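PDB 2I7G: monooxygenase from Agrobacterium tumefaciens, which probably catalyses flavin-dependent oxidation of a still unidentified substrate with molecular oxygen, as a member of the bacterial luciferase-like monooxygenase family. Local coordinates for residues Leu158-Ala163 and Val170-Thr175; His257-Asp262 and Asp269-Pro274. All blocks are in the same frame, centred on the assembly; numbering follows the deposited sequence.

Both contacts belong to one luciferase-like TIM-barrel chain and lie on opposite sides of its centre, with their own centres 43 Å apart and nearest atoms about 22 Å apart. Interaction 1 comes first in sequence and closes before interaction 2 opens. It pairs helix 150-166 with strand 169-172, which belongs to a small antiparallel sheet outside the barrel wall. Interaction 2 pairs strand 252-260, a stave of the parallel barrel sheet, with helix 264-272, which follows it. The two therefore share no helix, strand or sheet: residues 158-175 fasten a small three-stranded sheet to a helix on the outside of the barrel, whereas residues 257-274 fold a helix back on the barrel itself.

Interaction 1 (Leu158-Ala163 and Val170-Thr175); sequences LDLLLA and VTWSGT
The indole of W172 lies against L160 of helix 150-166 and hands its N-H to D159, one residue earlier on the same helix. L160 takes one face of the ring: its CB sits 3.9 Å from the centroid of the W172 five-membered ring, almost on the ring normal, a clear CH-pi contact. L160 CD1 approaches W172 CG to 3.7 Å. The two side chains meet at roughly a right angle. On the opposite face the chain curls round, bringing the backbone N of G174 over the rim, and the indole is sandwiched between helix and loop. With W172 CG anti to the backbone N (chi1 -179°), the ring reaches back toward the helix and NE1 arrives beside the carboxylate. W172 NE1 donates to D159 OD2 at 2.9 Å, with an N-H...O angle of 147°. The acceptor lies close to the indole plane, but the donor meets OD2 from the anti side, somewhat out of the carboxylate plane. Together with the cover on both faces, this bond holds the ring's rotation, and it satisfies the polar atom of an otherwise buried indole.

Packing is close around L160 and W172, both buried; D159, by contrast, stands on the solvent side. At the other end the fit is slighter: V170 CG1 rests 3.5 Å from the backbone O of A163, while T171 and S173 turn away from the helix into solvent. Beyond the pair, H177 and P109 also touch L160, and T175 OG1 hydrogen-bonds to E156. Backbone bonds between V170 and R183 and between W172 and I180 tie the strand into its three-stranded sheet. Helix and strand run nearly antiparallel (165°): an outer-layer helix followed by a short strand whose small antiparallel sheet lies outside the TIM barrel.

Interaction 2 (His257-Asp262 and Asp269-Pro274); sequences HGFIAD and DQFYGP
One face of the F271 ring is laid against the backbone of G258, whose C atom stands 3.9 Å above the plane toward the rim; G258 O lies 3.3 Å from F271 CE2. The F259 ring is met at its edge, close to its plane, by the amide oxygen of Q270, with OE1 3.4 Å from F259 CE2. The two phenyl planes are almost parallel, only 7° apart, yet the rings are slid well apart. Their centroids are 6.0 Å apart and they barely overlap, so this pair is no full stack. What binds them is the stem of one against the flank of the other: F259 CB comes within 3.5 Å of F271 CD2.

Both phenylalanines carry CG anti to the backbone N, so that the F259 ring projects from the strand toward the helix and the F271 ring from the helix toward the strand, the two sliding past each other in opposite directions. Q270 stretches out beyond CG and carries its amide past the F259 ring, the two planes 52° apart; A261 CB lies more loosely near the same OE1. The contact is thus mainly aromatic and apolar. Its two oxygens differ: G258 O lies above the rim of the F271 face, whereas Q270 OE1 sits at the edge of the F259 ring.

Further apolar cover comes from A267 and M339 on F259, and from M279, V278 and I336 on F271. The strand is held in the barrel sheet by backbone bonds between F259 and both F307 and G309 and between G258 and Q333. After A261 the chain turns through D262, salt-bridged to R346, into helix 264-272, which doubles back over the strand: a beta-alpha unit at the end of a stave in a TIM barrel.

Interaction 1 (Leu158-Ala163 and Val170-Thr175)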
ATOM      1  N   LEU B 158      -7.182  -7.934 -16.583  1.00 23.15           N
ATOM      2  CA  LEU B 158      -8.043  -6.777 -16.774  1.00 22.75           C
ATOM      3  C   LEU B 158      -9.475  -7.267 -16.629  1.00 23.24           C
ATOM      4  O   LEU B 158     -10.271  -6.584 -15.949  1.00 20.17           O
ATOM      5  CB  LEU B 158      -7.801  -6.110 -18.141  1.00 23.03           C
ATOM      6  CG  LEU B 158      -8.709  -4.926 -18.465  1.00 22.69           C
ATOM      7  CD1 LEU B 158      -8.626  -3.833 -17.383  1.00 23.49           C
ATOM      8  CD2 LEU B 158      -8.331  -4.315 -19.801  1.00 23.87           C
ATOM      9  N   ASP B 159      -9.843  -8.421 -17.288  1.00 21.81           N
ATOM     10  CA  ASP B 159     -11.199  -8.956 -17.164  1.00 22.80           C
ATOM     11  C   ASP B 159     -11.537  -9.208 -15.672  1.00 23.18           C
ATOM     12  O   ASP B 159     -12.594  -8.779 -15.171  1.00 22.02           O
ATOM     13  CB  ASP B 159     -11.334 -10.265 -17.947  1.00 21.90           C
ATOM     14  CG  ASP B 159     -12.746 -10.783 -17.966  1.00 27.07           C
ATOM     15  OD1 ASP B 159     -13.609 -10.124 -18.587  1.00 30.70           O
ATOM     16  OD2 ASP B 159     -12.983 -11.880 -17.407  1.00 28.21           O
ATOM     17  N   LEU B 160     -10.614  -9.852 -14.941  1.00 23.63           N
ATOM     18  CA  LEU B 160     -10.848  -9.984 -13.463  1.00 24.04           C
ATOM     19  C   LEU B 160     -11.013  -8.634 -12.712  1.00 23.00           C
ATOM     20  O   LEU B 160     -11.972  -8.425 -11.952  1.00 23.43           O
ATOM     21  CB  LEU B 160      -9.808 -10.866 -12.836  1.00 23.49           C
ATOM     22  CG  LEU B 160      -9.884 -11.036 -11.319  1.00 23.44           C
ATOM     23  CD1 LEU B 160     -11.280 -11.532 -10.891  1.00 21.83           C
ATOM     24  CD2 LEU B 160      -8.761 -12.027 -10.975  1.00 22.59           C
ATOM     25  N   LEU B 161     -10.093  -7.699 -12.926  1.00 22.41           N
ATOM     26  CA  LEU B 161     -10.192  -6.391 -12.271  1.00 21.98           C
ATOM     27  C   LEU B 161     -11.556  -5.736 -12.505  1.00 22.04           C
ATOM     28  O   LEU B 161     -12.155  -5.181 -11.583  1.00 21.24           O
ATOM     29  CB  LEU B 161      -9.082  -5.455 -12.770  1.00 21.68           C
ATOM     30  CG  LEU B 161      -8.981  -4.081 -12.116  1.00 22.18           C
ATOM     31  CD1 LEU B 161      -8.838  -4.148 -10.600  1.00 25.16           C
ATOM     32  CD2 LEU B 161      -7.808  -3.316 -12.748  1.00 22.47           C
ATOM     33  N   LEU B 162     -12.051  -5.789 -13.735  1.00 22.21           N
ATOM     34  CA  LEU B 162     -13.359  -5.184 -14.032  1.00 22.47           C
ATOM     35  C   LEU B 162     -14.517  -5.941 -13.351  1.00 22.64           C
ATOM     36  O   LEU B 162     -15.478  -5.320 -12.888  1.00 22.71           O
ATOM     37  CB  LEU B 162     -13.597  -5.124 -15.545  1.00 22.86           C
ATOM     38  CG  LEU B 162     -12.614  -4.209 -16.302  1.00 23.51           C
ATOM     39  CD1 LEU B 162     -12.721  -4.370 -17.833  1.00 25.69           C
ATOM     40  CD2 LEU B 162     -12.757  -2.731 -15.896  1.00 25.20           C
ATOM     41  N   ALA B 163     -14.402  -7.267 -13.267  1.00 21.58           N
ATOM     42  CA  ALA B 163     -15.392  -8.090 -12.550  1.00 22.60           C
ATOM     43  C   ALA B 163     -15.445  -7.690 -11.070  1.00 23.43           C
ATOM     44  O   ALA B 163     -16.538  -7.543 -10.501  1.00 22.83           O
ATOM     45  CB  ALA B 163     -15.038  -9.549 -12.689  1.00 22.08           C
ATOM     46  N   VAL B 170     -17.701 -12.292  -6.416  1.00 27.41           N
ATOM     47  CA  VAL B 170     -17.442 -12.707  -7.808  1.00 27.55           C
ATOM     48  C   VAL B 170     -17.154 -14.186  -7.980  1.00 26.68           C
ATOM     49  O   VAL B 170     -16.644 -14.850  -7.072  1.00 24.19           O
ATOM     50  CB  VAL B 170     -16.284 -11.913  -8.468  1.00 28.23           C
ATOM     51  CG1 VAL B 170     -16.603 -10.419  -8.523  1.00 29.44           C
ATOM     52  CG2 VAL B 170     -14.982 -12.167  -7.725  1.00 29.83           C
ATOM     53  N   THR B 171     -17.507 -14.684  -9.167  1.00 26.24           N
ATOM     54  CA  THR B 171     -17.118 -15.998  -9.650  1.00 25.51           C
ATOM     55  C   THR B 171     -16.411 -15.733 -10.976  1.00 26.62           C
ATOM     56  O   THR B 171     -16.988 -15.129 -11.888  1.00 26.49           O
ATOM     57  CB  THR B 171     -18.346 -16.936  -9.821  1.00 26.75           C
ATOM     58  OG1 THR B 171     -18.861 -17.256  -8.518  1.00 24.63           O
ATOM     59  CG2 THR B 171     -17.960 -18.228 -10.557  1.00 24.50           C
ATOM     60  N   TRP B 172     -15.160 -16.156 -11.070  1.00 25.76           N
ATOM     61  CA  TRP B 172     -14.314 -15.838 -12.209  1.00 25.78           C
ATOM     62  C   TRP B 172     -13.370 -17.007 -12.396  1.00 25.76           C
ATOM     63  O   TRP B 172     -12.924 -17.598 -11.425  1.00 26.14           O
ATOM     64  CB  TRP B 172     -13.512 -14.530 -11.983  1.00 25.08           C
ATOM     65  CG  TRP B 172     -12.642 -14.163 -13.166  1.00 24.88           C
ATOM     66  CD1 TRP B 172     -12.970 -13.314 -14.207  1.00 22.87           C
ATOM     67  CD2 TRP B 172     -11.315 -14.666 -13.469  1.00 24.60           C
ATOM     68  NE1 TRP B 172     -11.934 -13.245 -15.099  1.00 24.10           N
ATOM     69  CE2 TRP B 172     -10.912 -14.066 -14.690  1.00 24.47           C
ATOM     70  CE3 TRP B 172     -10.434 -15.551 -12.826  1.00 23.71           C
ATOM     71  CZ2 TRP B 172      -9.656 -14.330 -15.290  1.00 24.12           C
ATOM     72  CZ3 TRP B 172      -9.187 -15.811 -13.415  1.00 25.15           C
ATOM     73  CH2 TRP B 172      -8.812 -15.203 -14.641  1.00 23.61           C
ATOM     74  N   SER B 173     -13.088 -17.361 -13.638  1.00 25.71           N
ATOM     75  CA  SER B 173     -12.039 -18.344 -13.939  1.00 26.40           C
ATOM     76  C   SER B 173     -11.345 -18.009 -15.267  1.00 26.78           C
ATOM     77  O   SER B 173     -11.892 -17.288 -16.095  1.00 25.34           O
ATOM     78  CB  SER B 173     -12.598 -19.782 -13.928  1.00 26.65           C
ATOM     79  OG  SER B 173     -13.524 -19.948 -14.978  1.00 28.02           O
ATOM     80  N   GLY B 174     -10.118 -18.486 -15.426  1.00 27.32           N
ATOM     81  CA  GLY B 174      -9.332 -18.213 -16.635  1.00 29.61           C
ATOM     82  C   GLY B 174      -8.237 -19.248 -16.760  1.00 30.79           C
ATOM     83  O   GLY B 174      -8.359 -20.370 -16.220  1.00 31.78           O
ATOM     84  N   THR B 175      -7.164 -18.890 -17.450  1.00 31.33           N
ATOM     85  CA  THR B 175      -6.069 -19.820 -17.693  1.00 33.13           C
ATOM     86  C   THR B 175      -4.760 -19.400 -17.010  1.00 34.46           C
ATOM     87  O   THR B 175      -3.860 -20.225 -16.842  1.00 35.81           O
ATOM     88  CB  THR B 175      -5.803 -20.015 -19.218  1.00 33.56           C
ATOM     89  OG1 THR B 175      -5.217 -18.827 -19.754  1.00 33.76           O
ATOM     90  CG2 THR B 175      -7.091 -20.308 -19.981  1.00 32.95           C
TER

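Interaction 2 (His257-Asp262 and Asp269-Pro274)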
ATOM      1  N   HIS B 257       5.959  14.229 -21.781  1.00 22.37           N
ATOM      2  CA  HIS B 257       7.081  14.729 -21.006  1.00 23.75           C
ATOM      3  C   HIS B 257       7.216  16.216 -21.225  1.00 23.55           C
ATOM      4  O   HIS B 257       6.864  16.728 -22.290  1.00 22.19           O
ATOM      5  CB  HIS B 257       8.361  14.013 -21.407  1.00 24.00           C
ATOM      6  CG  HIS B 257       8.322  12.549 -21.103  1.00 28.62           C
ATOM      7  ND1 HIS B 257       8.279  11.582 -22.087  1.00 34.89           N
ATOM      8  CD2 HIS B 257       8.245  11.887 -19.924  1.00 33.67           C
ATOM      9  CE1 HIS B 257       8.214  10.385 -21.523  1.00 32.79           C
ATOM     10  NE2 HIS B 257       8.213  10.541 -20.214  1.00 32.86           N
ATOM     11  N   GLY B 258       7.760  16.901 -20.226  1.00 23.33           N
ATOM     12  CA  GLY B 258       8.002  18.337 -20.396  1.00 23.88           C
ATOM     13  C   GLY B 258       8.398  19.019 -19.107  1.00 24.86           C
ATOM     14  O   GLY B 258       8.765  18.365 -18.113  1.00 24.33           O
ATOM     15  N   PHE B 259       8.383  20.349 -19.131  1.00 23.25           N
ATOM     16  CA  PHE B 259       8.814  21.076 -17.941  1.00 22.75           C
ATOM     17  C   PHE B 259       8.379  22.537 -18.078  1.00 22.59           C
ATOM     18  O   PHE B 259       8.347  23.075 -19.188  1.00 22.77           O
ATOM     19  CB  PHE B 259      10.339  20.963 -17.791  1.00 22.69           C
ATOM     20  CG  PHE B 259      10.883  21.616 -16.547  1.00 23.10           C
ATOM     21  CD1 PHE B 259      10.400  21.272 -15.271  1.00 29.64           C
ATOM     22  CD2 PHE B 259      11.887  22.581 -16.653  1.00 26.40           C
ATOM     23  CE1 PHE B 259      10.909  21.903 -14.117  1.00 27.62           C
ATOM     24  CE2 PHE B 259      12.413  23.216 -15.482  1.00 25.08           C
ATOM     25  CZ  PHE B 259      11.906  22.889 -14.239  1.00 26.07           C
ATOM     26  N   ILE B 260       8.000  23.137 -16.949  1.00 22.09           N
ATOM     27  CA  ILE B 260       7.584  24.553 -16.938  1.00 22.00           C
ATOM     28  C   ILE B 260       8.548  25.337 -16.041  1.00 22.29           C
ATOM     29  O   ILE B 260       8.891  24.883 -14.936  1.00 22.08           O
ATOM     30  CB  ILE B 260       6.126  24.684 -16.431  1.00 23.36           C
ATOM     31  CG1 ILE B 260       5.150  23.908 -17.351  1.00 23.42           C
ATOM     32  CG2 ILE B 260       5.736  26.156 -16.296  1.00 23.18           C
ATOM     33  CD1 ILE B 260       3.878  23.451 -16.666  1.00 24.51           C
ATOM     34  N   ALA B 261       8.994  26.509 -16.500  1.00 21.25           N
ATOM     35  CA  ALA B 261       9.844  27.352 -15.664  1.00 22.25           C
ATOM     36  C   ALA B 261       9.506  28.803 -15.960  1.00 21.47           C
ATOM     37  O   ALA B 261       8.609  29.086 -16.767  1.00 21.82           O
ATOM     38  CB  ALA B 261      11.377  27.082 -15.917  1.00 21.90           C
ATOM     39  N   ASP B 262      10.207  29.712 -15.301  1.00 20.58           N
ATOM     40  CA  ASP B 262       9.831  31.115 -15.375  1.00 20.47           C
ATOM     41  C   ASP B 262      10.085  31.695 -16.764  1.00 21.33           C
ATOM     42  O   ASP B 262       9.455  32.705 -17.133  1.00 22.06           O
ATOM     43  CB  ASP B 262      10.575  31.903 -14.312  1.00 20.91           C
ATOM     44  CG  ASP B 262       9.947  31.696 -12.924  1.00 24.74           C
ATOM     45  OD1 ASP B 262       8.915  32.367 -12.651  1.00 28.83           O
ATOM     46  OD2 ASP B 262      10.440  30.849 -12.131  1.00 24.90           O
ATOM     47  N   ASP B 269      17.093  24.838 -20.478  0.60 24.72           N
ATOM     48  CA  ASP B 269      18.427  24.634 -19.890  0.60 25.46           C
ATOM     49  C   ASP B 269      18.333  23.649 -18.722  0.60 25.91           C
ATOM     50  O   ASP B 269      19.128  22.700 -18.620  0.60 25.70           O
ATOM     51  CB  ASP B 269      19.033  25.955 -19.407  0.60 25.22           C
ATOM     52  CG  ASP B 269      19.476  26.884 -20.550  0.60 25.73           C
ATOM     53  OD1 ASP B 269      19.522  26.473 -21.721  0.60 26.20           O
ATOM     54  OD2 ASP B 269      19.782  28.063 -20.250  0.60 28.32           O
ATOM     55  N   GLN B 270      17.346  23.869 -17.856  1.00 25.68           N
ATOM     56  CA  GLN B 270      17.213  23.059 -16.653  1.00 27.26           C
ATOM     57  C   GLN B 270      16.841  21.620 -16.989  1.00 27.95           C
ATOM     58  O   GLN B 270      17.334  20.696 -16.335  1.00 30.06           O
ATOM     59  CB  GLN B 270      16.222  23.680 -15.649  1.00 26.69           C
ATOM     60  CG  GLN B 270      16.755  24.983 -15.064  1.00 26.74           C
ATOM     61  CD  GLN B 270      15.720  25.749 -14.231  1.00 27.83           C
ATOM     62  OE1 GLN B 270      14.606  25.270 -13.972  1.00 27.82           O
ATOM     63  NE2 GLN B 270      16.094  26.984 -13.830  1.00 30.10           N
ATOM     64  N   PHE B 271      16.020  21.428 -18.024  1.00 28.53           N
ATOM     65  CA  PHE B 271      15.592  20.084 -18.460  1.00 29.71           C
ATOM     66  C   PHE B 271      16.710  19.353 -19.213  1.00 30.55           C
ATOM     67  O   PHE B 271      16.843  18.143 -19.090  1.00 32.01           O
ATOM     68  CB  PHE B 271      14.320  20.199 -19.317  1.00 29.76           C
ATOM     69  CG  PHE B 271      13.395  18.970 -19.295  1.00 31.05           C
ATOM     70  CD1 PHE B 271      13.060  18.327 -20.486  1.00 32.87           C
ATOM     71  CD2 PHE B 271      12.836  18.492 -18.104  1.00 30.14           C
ATOM     72  CE1 PHE B 271      12.191  17.213 -20.491  1.00 32.39           C
ATOM     73  CE2 PHE B 271      11.952  17.378 -18.106  1.00 30.92           C
ATOM     74  CZ  PHE B 271      11.631  16.759 -19.304  1.00 31.56           C
ATOM     75  N   TYR B 272      17.517  20.087 -19.971  1.00 30.94           N
ATOM     76  CA  TYR B 272      18.617  19.517 -20.785  1.00 32.76           C
ATOM     77  C   TYR B 272      19.960  19.437 -20.023  1.00 33.61           C
ATOM     78  O   TYR B 272      20.896  18.794 -20.492  1.00 34.62           O
ATOM     79  CB  TYR B 272      18.811  20.411 -21.997  1.00 31.98           C
ATOM     80  CG  TYR B 272      19.747  19.949 -23.091  1.00 32.70           C
ATOM     81  CD1 TYR B 272      21.004  20.536 -23.246  1.00 33.59           C
ATOM     82  CD2 TYR B 272      19.337  18.980 -24.029  1.00 33.72           C
ATOM     83  CE1 TYR B 272      21.869  20.157 -24.308  1.00 35.64           C
ATOM     84  CE2 TYR B 272      20.182  18.601 -25.100  1.00 32.86           C
ATOM     85  CZ  TYR B 272      21.436  19.187 -25.224  1.00 34.94           C
ATOM     86  OH  TYR B 272      22.261  18.814 -26.259  1.00 34.27           O
ATOM     87  N   GLY B 273      20.073  20.116 -18.878  1.00 35.45           N
ATOM     88  CA  GLY B 273      21.361  20.184 -18.156  1.00 36.62           C
ATOM     89  C   GLY B 273      21.932  18.791 -17.889  1.00 37.27           C
ATOM     90  O   GLY B 273      21.183  17.896 -17.498  1.00 37.02           O
ATOM     91  N   PRO B 274      23.255  18.595 -18.109  1.00 38.70           N
ATOM     92  CA  PRO B 274      23.896  17.267 -17.952  1.00 38.84           C
ATOM     93  C   PRO B 274      23.711  16.659 -16.560  1.00 39.32           C
ATOM     94  O   PRO B 274      23.498  15.437 -16.437  1.00 38.84           O
ATOM     95  CB  PRO B 274      25.386  17.545 -18.201  1.00 39.52           C
ATOM     96  CG  PRO B 274      25.442  18.884 -18.888  1.00 39.78           C
ATOM     97  CD  PRO B 274      24.218  19.641 -18.513  1.00 38.50           C
TER